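Transcription factor tau 138 kDa subunit (Saccharomyces cerevisiae, PDB 5AIM) binds, as part of TFIIIC's tauB domain, boxB promoter DNA of tRNA genes in RNA polymerase III transcription, this chain being its central extended winged-helix domain. Local coordinates at residues Ser11-Arg14 against Gln15-Ile18. Residues are numbered along the deposited sequence; the frame is centred on the assembly and turned at random.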
# COMPACT_ATOMS: atom_id res chain seq x y z
N SER A 11 -1.15 -14.64 0.54
CA SER A 11 -1.84 -13.36 0.76
C SER A 11 -1.37 -12.68 2.05
O SER A 11 -1.08 -11.47 2.07
CB SER A 11 -3.36 -13.56 0.82
OG SER A 11 -4.02 -12.42 1.34
N LEU A 12 -1.29 -13.44 3.14
CA LEU A 12 -0.76 -12.86 4.38
C LEU A 12 0.68 -12.37 4.26
O LEU A 12 1.04 -11.31 4.82
CB LEU A 12 -0.87 -13.86 5.53
CG LEU A 12 -2.29 -14.26 5.91
CD1 LEU A 12 -2.26 -15.35 6.97
CD2 LEU A 12 -3.10 -13.06 6.40
N GLN A 13 1.52 -13.13 3.57
CA GLN A 13 2.90 -12.70 3.32
C GLN A 13 2.93 -11.35 2.59
O GLN A 13 3.69 -10.42 2.95
CB GLN A 13 3.65 -13.77 2.52
CG GLN A 13 5.13 -13.45 2.32
CD GLN A 13 5.83 -14.45 1.41
OE1 GLN A 13 5.18 -15.18 0.66
NE2 GLN A 13 7.15 -14.48 1.47
N ARG A 14 2.10 -11.24 1.55
CA ARG A 14 2.03 -9.97 0.81
C ARG A 14 1.53 -8.81 1.69
O ARG A 14 2.05 -7.69 1.60
CB ARG A 14 1.18 -10.12 -0.45
CG ARG A 14 1.84 -11.00 -1.50
CD ARG A 14 1.06 -11.04 -2.81
NE ARG A 14 -0.30 -11.56 -2.65
CZ ARG A 14 -0.68 -12.80 -2.90
NH1 ARG A 14 0.17 -13.73 -3.32
NH2 ARG A 14 -1.96 -13.13 -2.72
N GLN A 15 0.53 -9.07 2.53
CA GLN A 15 0.10 -8.05 3.49
C GLN A 15 1.22 -7.63 4.47
O GLN A 15 1.40 -6.43 4.74
CB GLN A 15 -1.15 -8.52 4.24
CG GLN A 15 -2.38 -8.65 3.35
CD GLN A 15 -3.60 -9.04 4.13
OE1 GLN A 15 -4.06 -8.31 4.99
NE2 GLN A 15 -4.15 -10.22 3.82
N ARG A 16 1.98 -8.59 4.98
CA ARG A 16 3.12 -8.23 5.82
C ARG A 16 4.11 -7.35 5.07
O ARG A 16 4.67 -6.38 5.64
CB ARG A 16 3.84 -9.48 6.35
CG ARG A 16 3.05 -10.27 7.39
CD ARG A 16 3.96 -11.25 8.14
NE ARG A 16 4.73 -12.11 7.25
CZ ARG A 16 4.28 -13.25 6.70
NH1 ARG A 16 3.06 -13.70 6.95
NH2 ARG A 16 5.08 -13.94 5.90
N ALA A 17 4.36 -7.70 3.80
CA ALA A 17 5.27 -6.90 2.97
C ALA A 17 4.76 -5.47 2.78
O ALA A 17 5.50 -4.50 2.93
CB ALA A 17 5.49 -7.56 1.62
N ILE A 18 3.48 -5.35 2.42
CA ILE A 18 2.88 -4.02 2.26
C ILE A 18 3.04 -3.20 3.53
O ILE A 18 3.44 -2.03 3.49
CB ILE A 18 1.39 -4.16 1.89
CG1 ILE A 18 1.25 -4.73 0.48
CG2 ILE A 18 0.67 -2.82 1.97
CD1 ILE A 18 -0.11 -5.33 0.19
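Gln15 reaches back one turn to Ser11 twice, once through its backbone and once through its side chain, within the continuous helix 5-24. Its N donates to Ser11 O at 2.9 Å, nearly straight at 165°. With CG anti to the carbonyl carbon (chi1 -66°), the side chain runs back beside the Ser11 carbonyl, and NE2 gives a weak, bent hydrogen bond to Ser11 OG at 3.3 Å. Ser11 OG is also hydrogen-bonded to Asp57 OD1, so this hydroxyl joins the amide to the acid of helix 52-63. CD2 of Leu12 lies 4.0 Å from Gln15 NE2. A leucine in place of Gln15 would probably leave Ser11 OG without its amide donor, and the weak tie between the two side chains would be lost.

Arg16 N bonds to Leu12 O, 2.9 Å away, and its side chain then folds back over the preceding turn. The bend at chi3 lays the guanidinium with one face on the backbone of Gln13, whose CA sits 3.4 Å above the plane toward the rim. Arg16 NH2 comes within 3.6 Å of Gln13 CG. The Gln13 amide and this guanidinium are turned 25° apart.

Ala17 N continues the i to i+4 ladder to Gln13 O, its methyl packing beside Arg14 O. Ile18 N bonds to Arg14 O, and Ile18 CG1 lies against that same oxygen at 3.3 Å, so that the aliphatic branch covers part of the carbonyl oxygen.

The helix packs against two others of the winged-helix domain: Gln15 and Ile18 touch Met61 of helix 52-63, Arg14 forms a salt bridge to Asp57 there, and Ala17 meets Tyr42 and Met43 of helix 33-43.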